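Local coordinates for esterase D (Lactobacillus rhamnosus, PDB 3DKR), which probably hydrolyses carboxylic esters, as an alpha/beta hydrolase with a catalytic triad, at residues 99-105 against 124-128; 127-132 against 169-174; 94-98 against 244-248; 183-189 against 213-219. One frame throughout, in Å; residues are numbered along the deposited sequence.

Interaction 1: 99-105 against 124-128; sequences GLSLGGI and SSPIL. With ACT (acetate ion), chain B.
Ser101, the predicted nucleophile, lies against the loop 124-128: its OG (chi1 m) donates to Ser125 O at 2.7 Å and lies 3.3 Å from Ser124 CB. The backbones come nearest where Ser101 CA lies 4.7 Å from Pro126 CA. Gly99-Leu100-Ser101-Leu102-Gly103 carries the Gly-X-Ser-X-Gly signature of the nucleophile elbow, but Ser101 has helical angles (-62/-53) rather than the positive phi usual there. Gly104 N donates to Leu100 O (2.6 Å) in the first helical turn, and a CB on Gly104 would clash with that oxygen. Water 1 bridges Ser101 O and Ser124 O, 2.9 Å from each. An acetate, probably from the crystallisation liquor, accepts from Ser101 N (to OXT) and Leu102 N (to O), both 2.9 Å; it also bonds Tyr31 N and His226 NE2, consistent with an oxyanion-hole site. Beyond the serine the contact is apolar: Ile105 (m, t) brings CG1 to 3.9 Å from Pro126 CB and CD1 to 4.0 Å from Ile127 CB, while Leu102 CB meets Ile127 CD1 at 4.1 Å. Strand 94-99 thus turns into helix 101-113 beneath the loop leaving strand 119-122, with helix 155-178 packed against Ile105 and Ile127.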
loop_
_atom_site.group_PDB
_atom_site.type_symbol
_atom_site.label_atom_id
_atom_site.label_comp_id
_atom_site.label_asym_id
_atom_site.label_seq_id
_atom_site.Cartn_x
_atom_site.Cartn_y
_atom_site.Cartn_z
ATOM N N GLY A 99 -2.032 -2.714 2.087
ATOM C CA GLY A 99 -1.181 -1.879 1.247
ATOM C C GLY A 99 0.010 -1.311 1.968
ATOM O O GLY A 99 0.113 -1.409 3.193
ATOM N N LEU A 100 0.932 -0.739 1.185
ATOM C CA LEU A 100 2.087 -0.004 1.724
ATOM C C LEU A 100 1.627 1.405 2.136
ATOM O O LEU A 100 0.466 1.554 2.529
ATOM C CB LEU A 100 3.262 -0.020 0.733
ATOM C CG LEU A 100 4.030 -1.345 0.824
ATOM C CD1 LEU A 100 4.773 -1.672 -0.484
ATOM C CD2 LEU A 100 4.995 -1.322 2.006
ATOM N N SER A 101 2.484 2.430 2.163
ATOM C CA SER A 101 1.985 3.719 2.703
ATOM C C SER A 101 0.831 4.264 1.852
ATOM O O SER A 101 -0.255 4.549 2.369
ATOM C CB SER A 101 3.086 4.772 2.878
ATOM O OG SER A 101 4.021 4.423 3.884
ATOM N N LEU A 102 1.054 4.376 0.553
ATOM C CA LEU A 102 0.023 4.876 -0.351
ATOM C C LEU A 102 -1.138 3.885 -0.442
ATOM O O LEU A 102 -2.284 4.229 -0.148
ATOM C CB LEU A 102 0.613 5.151 -1.739
ATOM C CG LEU A 102 -0.407 5.619 -2.770
ATOM C CD1 LEU A 102 -0.958 7.022 -2.460
ATOM C CD2 LEU A 102 0.226 5.568 -4.160
ATOM N N GLY A 103 -0.839 2.649 -0.838
ATOM C CA GLY A 103 -1.867 1.613 -0.949
ATOM C C GLY A 103 -2.641 1.456 0.348
ATOM O O GLY A 103 -3.840 1.163 0.328
ATOM N N GLY A 104 -1.952 1.637 1.476
ATOM C CA GLY A 104 -2.571 1.493 2.807
ATOM C C GLY A 104 -3.614 2.550 3.137
ATOM O O GLY A 104 -4.538 2.294 3.901
ATOM N N ILE A 105 -3.473 3.744 2.571
ATOM C CA ILE A 105 -4.500 4.777 2.716
ATOM C C ILE A 105 -5.784 4.219 2.110
ATOM O O ILE A 105 -6.849 4.301 2.719
ATOM C CB ILE A 105 -4.110 6.087 1.985
ATOM C CG1 ILE A 105 -2.916 6.743 2.677
ATOM C CG2 ILE A 105 -5.294 7.097 1.936
ATOM C CD1 ILE A 105 -2.219 7.780 1.775
ATOM N N SER A 124 2.786 -0.126 6.089
ATOM C CA SER A 124 3.496 1.081 6.549
ATOM C C SER A 124 2.488 2.186 6.837
ATOM O O SER A 124 1.317 2.103 6.429
ATOM C CB SER A 124 4.528 1.558 5.521
ATOM O OG SER A 124 5.484 2.417 6.142
ATOM N N SER A 125 2.932 3.189 7.587
ATOM C CA SER A 125 2.056 4.305 7.970
ATOM C C SER A 125 1.584 5.112 6.775
ATOM O O SER A 125 2.236 5.138 5.737
ATOM C CB SER A 125 2.802 5.211 8.931
ATOM O OG SER A 125 3.015 4.540 10.155
ATOM N N PRO A 126 0.430 5.779 6.912
ATOM C CA PRO A 126 -0.055 6.576 5.797
ATOM C C PRO A 126 0.819 7.786 5.512
ATOM O O PRO A 126 1.651 8.171 6.337
ATOM C CB PRO A 126 -1.454 7.011 6.266
ATOM C CG PRO A 126 -1.395 6.967 7.747
ATOM C CD PRO A 126 -0.464 5.851 8.084
ATOM N N ILE A 127 0.580 8.378 4.343
ATOM C CA ILE A 127 1.212 9.609 3.911
ATOM C C ILE A 127 0.339 10.740 4.411
ATOM O O ILE A 127 -0.738 10.977 3.857
ATOM C CB ILE A 127 1.323 9.633 2.373
ATOM C CG1 ILE A 127 2.186 8.461 1.889
ATOM C CG2 ILE A 127 1.894 10.963 1.882
ATOM C CD1 ILE A 127 2.169 8.245 0.403
ATOM N N LEU A 128 0.804 11.405 5.468
ATOM C CA LEU A 128 0.072 12.508 6.119
ATOM C C LEU A 128 0.914 13.784 6.176
ATOM O O LEU A 128 2.145 13.733 6.175
ATOM C CB LEU A 128 -0.359 12.093 7.534
ATOM C CG LEU A 128 -1.523 11.103 7.568
ATOM C CD1 LEU A 128 -1.688 10.532 8.968
ATOM C CD2 LEU A 128 -2.841 11.736 7.125
HETATM C C ACT B . 4.803 4.053 -0.038
HETATM O O ACT B . 3.697 4.332 -0.592
HETATM O OXT ACT B . 4.873 3.047 0.723
HETATM C CH3 ACT B . 6.031 4.889 -0.278
HETATM O O HOH W 1 -0.854 3.447 4.997
#

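Interaction 2: 127-132 against 169-174; sequences ILPGKH and IDQFAT. With ACT (acetate ion), chain C.
This is a loop-on-helix contact, mainly apolar with one His-carboxylate hydrogen bond beside the apolar contacts, where residues 127-132, between strand 119-122 and helix 134-149, lie along helix 155-178. The backbones are closest where Leu128 CA lies 4.7 Å from Asp170 CA. Ile127 (m, t) points at the helix and sets its CG2 3.6 Å from Ile169 CG2, and Ile127 O comes within 3.1 Å of Ala173 CB. Leu128 (m, t) starts away from the helix, yet its CD2 returns to 3.6 Å from Ala173 CB. Pro129 CD rests 3.7 Å from Thr174 CG2. From Leu128 to Lys131 the chain makes a type II beta turn, closed by Lys131 N to Leu128 O at 3.1 Å, with Pro129 at -62/129 and Gly130 at 84/0, a positive phi that favours glycine. In alpha/beta hydrolases a lid is commonly inserted after this core strand; the mainly helical excursion through 134-149 and 155-178 is consistent with such an insertion, and the present contact packs its start against its second helix. The turn carries the chain round to His132 (chi1 p), whose NE2 donates to Asp170 OD1 at 2.7 Å. Asp170 (chi1 m) leaves the helix sideways and its carboxylate comes close to the loop, OD1 lying 3.3 Å from Leu128 C. His132 ND1 donates to OXT of a second acetate at 2.7 Å, an ion also held by Leu134 N and Val135 N.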
loop_
_atom_site.group_PDB
_atom_site.type_symbol
_atom_site.label_atom_id
_atom_site.label_comp_id
_atom_site.label_asym_id
_atom_site.label_seq_id
_atom_site.Cartn_x
_atom_site.Cartn_y
_atom_site.Cartn_z
ATOM N N ILE A 127 0.580 8.378 4.343
ATOM C CA ILE A 127 1.212 9.609 3.911
ATOM C C ILE A 127 0.339 10.740 4.411
ATOM O O ILE A 127 -0.738 10.977 3.857
ATOM C CB ILE A 127 1.323 9.633 2.373
ATOM C CG1 ILE A 127 2.186 8.461 1.889
ATOM C CG2 ILE A 127 1.894 10.963 1.882
ATOM C CD1 ILE A 127 2.169 8.245 0.403
ATOM N N LEU A 128 0.804 11.405 5.468
ATOM C CA LEU A 128 0.072 12.508 6.119
ATOM C C LEU A 128 0.914 13.784 6.176
ATOM O O LEU A 128 2.145 13.733 6.175
ATOM C CB LEU A 128 -0.359 12.093 7.534
ATOM C CG LEU A 128 -1.523 11.103 7.568
ATOM C CD1 LEU A 128 -1.688 10.532 8.968
ATOM C CD2 LEU A 128 -2.841 11.736 7.125
ATOM N N PRO A 129 0.255 14.947 6.255
ATOM C CA PRO A 129 1.014 16.194 6.116
ATOM C C PRO A 129 2.063 16.357 7.203
ATOM O O PRO A 129 1.768 16.170 8.389
ATOM C CB PRO A 129 -0.059 17.286 6.174
ATOM C CG PRO A 129 -1.254 16.628 6.807
ATOM C CD PRO A 129 -1.189 15.186 6.432
ATOM N N GLY A 130 3.290 16.649 6.772
ATOM C CA GLY A 130 4.404 16.926 7.662
ATOM C C GLY A 130 5.138 15.714 8.196
ATOM O O GLY A 130 6.113 15.868 8.938
ATOM N N LYS A 131 4.700 14.514 7.798
ATOM C CA LYS A 131 5.175 13.261 8.401
ATOM C C LYS A 131 5.867 12.319 7.420
ATOM O O LYS A 131 5.868 11.092 7.615
ATOM C CB LYS A 131 3.987 12.546 9.030
ATOM C CG LYS A 131 3.179 13.413 9.979
ATOM C CD LYS A 131 3.993 13.809 11.174
ATOM C CE LYS A 131 3.132 14.375 12.310
ATOM N NZ LYS A 131 3.948 14.588 13.533
ATOM N N HIS A 132 6.440 12.885 6.363
ATOM C CA HIS A 132 7.129 12.088 5.362
ATOM C C HIS A 132 8.361 12.766 4.787
ATOM O O HIS A 132 8.480 14.001 4.765
ATOM C CB HIS A 132 6.178 11.646 4.232
ATOM C CG HIS A 132 5.226 12.700 3.759
ATOM N ND1 HIS A 132 5.600 13.722 2.910
ATOM C CD2 HIS A 132 3.901 12.863 3.982
ATOM C CE1 HIS A 132 4.545 14.475 2.643
ATOM N NE2 HIS A 132 3.500 13.973 3.279
ATOM N N ILE A 169 -2.248 13.891 -1.919
ATOM C CA ILE A 169 -2.207 12.649 -1.132
ATOM C C ILE A 169 -2.464 12.916 0.346
ATOM O O ILE A 169 -3.322 12.269 0.976
ATOM C CB ILE A 169 -0.869 11.911 -1.308
ATOM C CG1 ILE A 169 -0.693 11.483 -2.763
ATOM C CG2 ILE A 169 -0.828 10.681 -0.403
ATOM C CD1 ILE A 169 0.744 11.062 -3.107
ATOM N N ASP A 170 -1.730 13.884 0.902
ATOM C CA ASP A 170 -1.932 14.315 2.291
ATOM C C ASP A 170 -3.431 14.589 2.544
ATOM O O ASP A 170 -4.038 14.091 3.498
ATOM C CB ASP A 170 -1.165 15.626 2.567
ATOM C CG ASP A 170 0.354 15.454 2.705
ATOM O OD1 ASP A 170 0.860 14.333 2.902
ATOM O OD2 ASP A 170 1.039 16.514 2.630
ATOM N N GLN A 171 -4.031 15.379 1.664
ATOM C CA GLN A 171 -5.417 15.808 1.830
ATOM C C GLN A 171 -6.363 14.599 1.847
ATOM O O GLN A 171 -7.211 14.446 2.732
ATOM C CB GLN A 171 -5.776 16.797 0.716
ATOM C CG GLN A 171 -7.238 17.198 0.674
ATOM C CD GLN A 171 -7.511 18.333 -0.316
ATOM O OE1 GLN A 171 -6.580 18.933 -0.876
ATOM N NE2 GLN A 171 -8.787 18.630 -0.533
ATOM N N PHE A 172 -6.205 13.723 0.863
ATOM C CA PHE A 172 -7.045 12.524 0.765
ATOM C C PHE A 172 -6.877 11.683 2.018
ATOM O O PHE A 172 -7.840 11.143 2.582
ATOM C CB PHE A 172 -6.616 11.725 -0.465
ATOM C CG PHE A 172 -7.541 10.586 -0.797
ATOM C CD1 PHE A 172 -8.511 10.709 -1.776
ATOM C CD2 PHE A 172 -7.444 9.392 -0.118
ATOM C CE1 PHE A 172 -9.371 9.655 -2.060
ATOM C CE2 PHE A 172 -8.288 8.339 -0.419
ATOM C CZ PHE A 172 -9.244 8.474 -1.373
ATOM N N ALA A 173 -5.631 11.564 2.456
ATOM C CA ALA A 173 -5.300 10.781 3.647
ATOM C C ALA A 173 -5.901 11.363 4.939
ATOM O O ALA A 173 -6.307 10.611 5.837
ATOM C CB ALA A 173 -3.773 10.632 3.779
ATOM N N THR A 174 -5.953 12.692 5.062
ATOM C CA THR A 174 -6.553 13.267 6.268
ATOM C C THR A 174 -8.033 12.902 6.375
ATOM O O THR A 174 -8.549 12.670 7.465
ATOM C CB THR A 174 -6.389 14.816 6.365
ATOM O OG1 THR A 174 -7.023 15.471 5.265
ATOM C CG2 THR A 174 -4.896 15.216 6.452
HETATM C C ACT C . 8.813 15.234 1.938
HETATM O O ACT C . 9.950 15.029 1.471
HETATM O OXT ACT C . 7.969 14.331 1.751
HETATM C CH3 ACT C . 8.470 16.506 2.660
#

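Interaction 3: 94-98 against 244-248; sequences KVFVF and FMQQE
Lys94 opens this extended strand with a long side chain (m, t, t, t) that carries NZ to 2.9 Å from Glu248 O, at an angle too poor for a hydrogen bond. Water 2 joins the two residues instead, accepting from Lys94 NZ (3.0 Å) and donating to Glu248 OE1 (2.9 Å), while Glu248 OE2 forms a salt bridge with Arg215. Val95 faces the other side of the sheet, towards helix 74-89. Phe96 (chi1 m) takes the main load: Met245 (m, t, m) lies over one ring face, its SD 3.8 Å from the ring centroid and its CG 3.6 Å from it, a Met-aromatic contact with a CH-pi contribution. The ring edge meets Phe244 CE2 and Glu248 CG. Here the C-terminal helix 234-246 covers one face of the central alpha/beta-hydrolase sheet, with Phe96 CA 7.8 Å from Met245 CA. Val97 again points to the opposite face. Phe98 (chi1 m) presents its ring edge, with CE1 4.0 Å from Phe244 CE2 and CE2 4.1 Å from Met245 SD.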
loop_
_atom_site.group_PDB
_atom_site.type_symbol
_atom_site.label_atom_id
_atom_site.label_comp_id
_atom_site.label_asym_id
_atom_site.label_seq_id
_atom_site.Cartn_x
_atom_site.Cartn_y
_atom_site.Cartn_z
ATOM N N LYS A 94 -14.069 -14.949 1.286
ATOM C CA LYS A 94 -13.471 -13.933 2.160
ATOM C C LYS A 94 -12.391 -13.174 1.426
ATOM O O LYS A 94 -11.631 -13.764 0.655
ATOM C CB LYS A 94 -12.888 -14.582 3.415
ATOM C CG LYS A 94 -13.937 -15.301 4.271
ATOM C CD LYS A 94 -13.374 -15.680 5.637
ATOM C CE LYS A 94 -14.364 -16.487 6.476
ATOM N NZ LYS A 94 -13.857 -16.782 7.848
ATOM N N VAL A 95 -12.339 -11.867 1.670
ATOM C CA VAL A 95 -11.344 -11.003 1.031
ATOM C C VAL A 95 -10.696 -10.121 2.091
ATOM O O VAL A 95 -11.382 -9.561 2.944
ATOM C CB VAL A 95 -11.991 -10.149 -0.062
ATOM C CG1 VAL A 95 -11.052 -9.026 -0.509
ATOM C CG2 VAL A 95 -12.391 -11.028 -1.255
ATOM N N PHE A 96 -9.371 -10.021 2.002
ATOM C CA PHE A 96 -8.551 -9.140 2.822
ATOM C C PHE A 96 -7.895 -8.111 1.898
ATOM O O PHE A 96 -7.622 -8.411 0.747
ATOM C CB PHE A 96 -7.464 -9.934 3.523
ATOM C CG PHE A 96 -7.980 -10.933 4.527
ATOM C CD1 PHE A 96 -7.912 -10.659 5.884
ATOM C CD2 PHE A 96 -8.550 -12.128 4.119
ATOM C CE1 PHE A 96 -8.397 -11.580 6.817
ATOM C CE2 PHE A 96 -9.041 -13.046 5.059
ATOM C CZ PHE A 96 -8.957 -12.757 6.398
ATOM N N VAL A 97 -7.647 -6.915 2.409
ATOM C CA VAL A 97 -7.015 -5.847 1.622
ATOM C C VAL A 97 -5.917 -5.193 2.438
ATOM O O VAL A 97 -6.172 -4.728 3.552
ATOM C CB VAL A 97 -8.050 -4.792 1.237
ATOM C CG1 VAL A 97 -7.426 -3.734 0.321
ATOM C CG2 VAL A 97 -9.283 -5.489 0.608
ATOM N N PHE A 98 -4.709 -5.142 1.865
ATOM C CA PHE A 98 -3.541 -4.546 2.527
ATOM C C PHE A 98 -2.805 -3.648 1.551
ATOM O O PHE A 98 -2.886 -3.847 0.350
ATOM C CB PHE A 98 -2.538 -5.615 2.983
ATOM C CG PHE A 98 -3.127 -6.697 3.845
ATOM C CD1 PHE A 98 -3.271 -6.509 5.218
ATOM C CD2 PHE A 98 -3.455 -7.930 3.301
ATOM C CE1 PHE A 98 -3.785 -7.512 6.018
ATOM C CE2 PHE A 98 -3.995 -8.926 4.092
ATOM C CZ PHE A 98 -4.133 -8.720 5.451
ATOM N N PHE A 244 -2.529 -13.485 10.925
ATOM C CA PHE A 244 -3.655 -12.565 11.049
ATOM C C PHE A 244 -4.880 -13.067 10.302
ATOM O O PHE A 244 -6.002 -13.069 10.829
ATOM C CB PHE A 244 -3.210 -11.180 10.552
ATOM C CG PHE A 244 -4.306 -10.168 10.447
ATOM C CD1 PHE A 244 -4.743 -9.457 11.572
ATOM C CD2 PHE A 244 -4.871 -9.867 9.218
ATOM C CE1 PHE A 244 -5.730 -8.503 11.458
ATOM C CE2 PHE A 244 -5.877 -8.911 9.109
ATOM C CZ PHE A 244 -6.297 -8.229 10.217
ATOM N N MET A 245 -4.663 -13.505 9.060
ATOM C CA MET A 245 -5.743 -14.040 8.256
ATOM C C MET A 245 -6.274 -15.352 8.822
ATOM O O MET A 245 -7.480 -15.578 8.851
ATOM C CB MET A 245 -5.275 -14.203 6.815
ATOM C CG MET A 245 -5.116 -12.843 6.162
ATOM S SD MET A 245 -5.039 -12.913 4.366
ATOM C CE MET A 245 -3.422 -13.494 4.344
ATOM N N GLN A 246 -5.376 -16.185 9.320
ATOM C CA GLN A 246 -5.786 -17.498 9.826
ATOM C C GLN A 246 -6.632 -17.400 11.086
ATOM O O GLN A 246 -7.429 -18.299 11.378
ATOM C CB GLN A 246 -4.560 -18.374 10.054
ATOM C CG GLN A 246 -4.017 -18.972 8.785
ATOM C CD GLN A 246 -4.957 -20.020 8.213
ATOM O OE1 GLN A 246 -5.950 -19.693 7.564
ATOM N NE2 GLN A 246 -4.669 -21.291 8.490
ATOM N N GLN A 247 -6.467 -16.314 11.832
ATOM C CA GLN A 247 -7.344 -16.027 12.974
ATOM C C GLN A 247 -8.823 -15.894 12.608
ATOM O O GLN A 247 -9.685 -16.054 13.474
ATOM C CB GLN A 247 -6.868 -14.768 13.696
ATOM C CG GLN A 247 -5.626 -14.996 14.517
ATOM C CD GLN A 247 -5.900 -15.849 15.749
ATOM O OE1 GLN A 247 -6.881 -15.619 16.464
ATOM N NE2 GLN A 247 -5.037 -16.841 16.001
ATOM N N GLU A 248 -9.119 -15.611 11.335
ATOM C CA GLU A 248 -10.511 -15.598 10.843
ATOM C C GLU A 248 -11.133 -16.974 10.545
ATOM O O GLU A 248 -12.330 -17.069 10.240
ATOM C CB GLU A 248 -10.624 -14.689 9.614
ATOM C CG GLU A 248 -10.304 -13.238 9.940
ATOM C CD GLU A 248 -11.223 -12.681 11.001
ATOM O OE1 GLU A 248 -12.456 -12.712 10.806
ATOM O OE2 GLU A 248 -10.725 -12.239 12.049
HETATM O O HOH W 2 -14.270 -14.148 9.133
#

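Interaction 4: 183-189 against 213-219; sequences VKQPTFI and AARVDFH
Strands 187-189 and 216-219 run parallel (11°, axes 4.7 Å apart), with Thr187 beside Val216, Phe188 beside Asp217 and Ile189 beside Phe218. Thr187 N donates to Arg215 O (2.9 Å), Asp217 N to Thr187 O (2.8 Å), Ile189 N to Asp217 O (2.9 Å) and His219 N to Ile189 O (2.7 Å). Phe188 sends its backbone bonds the other way, to Gly120 and Val122. Before the strands, Ala214 N reaches Lys184 O (2.8 Å), Thr187 OG1 donates to Gln185 O (3.2 Å), and Gln185 NE2 donates to Leu111 O. Asp217 OD1 takes a weak bond from His219 NE2 (2.8 Å). The Arg215 guanidinium lies over Pro186, and its NH1 forms a salt bridge with Glu248. Phe188 and Asp217 share the face under helix 234-246. On the other face, Ile189 (m, t) sets CD1 3.7 Å from Val216 CG1 and CG2 3.9 Å from Phe218 CD1, beneath helix 202-209. This is the beta-alpha-beta crossover, strand 187-192 to helix 202-209 to edge strand 216-221, that ends the alpha/beta-hydrolase sheet.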
loop_
_atom_site.group_PDB
_atom_site.type_symbol
_atom_site.label_atom_id
_atom_site.label_comp_id
_atom_site.label_asym_id
_atom_site.label_seq_id
_atom_site.Cartn_x
_atom_site.Cartn_y
_atom_site.Cartn_z
ATOM N N VAL A 183 -14.144 1.975 11.036
ATOM C CA VAL A 183 -13.616 0.627 10.819
ATOM C C VAL A 183 -14.068 -0.328 11.919
ATOM O O VAL A 183 -13.753 -0.129 13.087
ATOM C CB VAL A 183 -12.085 0.593 10.774
ATOM C CG1 VAL A 183 -11.586 -0.842 10.544
ATOM C CG2 VAL A 183 -11.571 1.510 9.665
ATOM N N LYS A 184 -14.807 -1.365 11.529
ATOM C CA LYS A 184 -15.225 -2.405 12.467
ATOM C C LYS A 184 -14.400 -3.693 12.351
ATOM O O LYS A 184 -14.364 -4.511 13.284
ATOM C CB LYS A 184 -16.696 -2.742 12.241
ATOM C CG LYS A 184 -17.679 -1.589 12.413
ATOM C CD LYS A 184 -17.480 -0.768 13.671
ATOM C CE LYS A 184 -18.429 0.440 13.705
ATOM N NZ LYS A 184 -17.695 1.737 13.951
ATOM N N GLN A 185 -13.744 -3.885 11.206
ATOM C CA GLN A 185 -13.034 -5.118 10.923
ATOM C C GLN A 185 -11.744 -5.228 11.715
ATOM O O GLN A 185 -11.139 -4.199 12.064
ATOM C CB GLN A 185 -12.648 -5.209 9.441
ATOM C CG GLN A 185 -13.805 -5.212 8.463
ATOM C CD GLN A 185 -14.137 -3.841 7.921
ATOM O OE1 GLN A 185 -13.887 -2.827 8.573
ATOM N NE2 GLN A 185 -14.707 -3.805 6.714
ATOM N N PRO A 186 -11.279 -6.465 11.939
ATOM C CA PRO A 186 -9.913 -6.658 12.381
ATOM C C PRO A 186 -8.945 -5.910 11.452
ATOM O O PRO A 186 -9.105 -5.966 10.225
ATOM C CB PRO A 186 -9.715 -8.175 12.258
ATOM C CG PRO A 186 -11.088 -8.732 12.374
ATOM C CD PRO A 186 -11.994 -7.747 11.771
ATOM N N THR A 187 -7.982 -5.214 12.044
ATOM C CA THR A 187 -7.003 -4.423 11.283
ATOM C C THR A 187 -5.576 -4.810 11.643
ATOM O O THR A 187 -5.217 -4.912 12.817
ATOM C CB THR A 187 -7.210 -2.934 11.533
ATOM O OG1 THR A 187 -8.561 -2.586 11.224
ATOM C CG2 THR A 187 -6.249 -2.086 10.692
ATOM N N PHE A 188 -4.771 -4.999 10.602
ATOM C CA PHE A 188 -3.357 -5.324 10.708
ATOM C C PHE A 188 -2.543 -4.059 10.504
ATOM O O PHE A 188 -2.804 -3.287 9.584
ATOM C CB PHE A 188 -2.974 -6.349 9.629
ATOM C CG PHE A 188 -1.547 -6.791 9.691
ATOM C CD1 PHE A 188 -1.181 -7.903 10.444
ATOM C CD2 PHE A 188 -0.549 -6.079 9.043
ATOM C CE1 PHE A 188 0.150 -8.312 10.523
ATOM C CE2 PHE A 188 0.774 -6.490 9.111
ATOM C CZ PHE A 188 1.126 -7.601 9.869
ATOM N N ILE A 189 -1.547 -3.860 11.361
ATOM C CA ILE A 189 -0.613 -2.734 11.211
ATOM C C ILE A 189 0.817 -3.221 11.308
ATOM O O ILE A 189 1.224 -3.762 12.341
ATOM C CB ILE A 189 -0.828 -1.638 12.270
ATOM C CG1 ILE A 189 -2.256 -1.101 12.199
ATOM C CG2 ILE A 189 0.212 -0.518 12.063
ATOM C CD1 ILE A 189 -2.633 -0.070 13.294
ATOM N N ALA A 213 -12.589 -0.981 15.818
ATOM C CA ALA A 213 -12.095 -2.195 15.154
ATOM C C ALA A 213 -12.233 -3.392 16.091
ATOM O O ALA A 213 -11.961 -3.287 17.293
ATOM C CB ALA A 213 -10.639 -2.034 14.735
ATOM N N ALA A 214 -12.670 -4.524 15.545
ATOM C CA ALA A 214 -12.791 -5.760 16.352
ATOM C C ALA A 214 -11.497 -6.129 17.083
ATOM O O ALA A 214 -11.527 -6.611 18.228
ATOM C CB ALA A 214 -13.234 -6.921 15.486
ATOM N N ARG A 215 -10.370 -5.946 16.400
ATOM C CA ARG A 215 -9.043 -6.089 16.971
ATOM C C ARG A 215 -8.047 -5.320 16.114
ATOM O O ARG A 215 -8.329 -5.015 14.949
ATOM C CB ARG A 215 -8.615 -7.555 17.076
ATOM C CG ARG A 215 -8.313 -8.276 15.759
ATOM C CD ARG A 215 -7.548 -9.619 15.979
ATOM N NE ARG A 215 -7.209 -10.301 14.711
ATOM C CZ ARG A 215 -8.093 -10.931 13.938
ATOM N NH1 ARG A 215 -9.374 -10.983 14.281
ATOM N NH2 ARG A 215 -7.702 -11.512 12.806
ATOM N N VAL A 216 -6.909 -4.982 16.716
ATOM C CA VAL A 216 -5.793 -4.382 15.994
ATOM C C VAL A 216 -4.527 -5.204 16.222
ATOM O O VAL A 216 -4.014 -5.287 17.343
ATOM C CB VAL A 216 -5.561 -2.915 16.406
ATOM C CG1 VAL A 216 -4.408 -2.330 15.611
ATOM C CG2 VAL A 216 -6.833 -2.111 16.186
ATOM N N ASP A 217 -4.019 -5.815 15.157
ATOM C CA ASP A 217 -2.847 -6.681 15.240
ATOM C C ASP A 217 -1.618 -5.887 14.807
ATOM O O ASP A 217 -1.418 -5.645 13.617
ATOM C CB ASP A 217 -3.055 -7.901 14.337
ATOM C CG ASP A 217 -1.947 -8.933 14.462
ATOM O OD1 ASP A 217 -1.181 -8.932 15.451
ATOM O OD2 ASP A 217 -1.862 -9.788 13.553
ATOM N N PHE A 218 -0.799 -5.483 15.780
ATOM C CA PHE A 218 0.264 -4.494 15.568
ATOM C C PHE A 218 1.656 -5.123 15.577
ATOM O O PHE A 218 2.026 -5.834 16.527
ATOM C CB PHE A 218 0.169 -3.420 16.658
ATOM C CG PHE A 218 1.109 -2.238 16.465
ATOM C CD1 PHE A 218 0.638 -1.064 15.896
ATOM C CD2 PHE A 218 2.429 -2.280 16.885
ATOM C CE1 PHE A 218 1.469 0.023 15.731
ATOM C CE2 PHE A 218 3.281 -1.190 16.711
ATOM C CZ PHE A 218 2.793 -0.032 16.132
ATOM N N HIS A 219 2.444 -4.826 14.547
ATOM C CA HIS A 219 3.783 -5.392 14.396
ATOM C C HIS A 219 4.810 -4.351 14.000
ATOM O O HIS A 219 4.588 -3.590 13.058
ATOM C CB HIS A 219 3.760 -6.505 13.364
ATOM C CG HIS A 219 2.912 -7.652 13.778
ATOM N ND1 HIS A 219 3.401 -8.684 14.551
ATOM C CD2 HIS A 219 1.601 -7.915 13.575
ATOM C CE1 HIS A 219 2.424 -9.541 14.793
ATOM N NE2 HIS A 219 1.324 -9.101 14.210
#

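In the fold
Interactions 1 and 2 share Ile127 and Leu128 and form one continuous cluster in which Ile105 reaches Ile169, Phe172 and Ala173. Interaction 1 is buried near the chain's centre, around the predicted nucleophile; interaction 2 is only partly buried and adds a histidine-carboxylate bond. Strand 94-99 ends where interaction 1 begins, and interaction 3, buried though farther from the centre, packs the C-terminal helix along nearly the whole of that strand by aromatic and sulfur contacts. Interaction 4, partly buried at the sheet edge, depends instead on backbone hydrogen bonds. Interactions 3 and 4 meet where Arg215 NH1 bridges to Glu248 OE2 (2.9 Å); interactions 2 and 3 lie on opposite sides of the chain's centre, about 26 Å apart between centres.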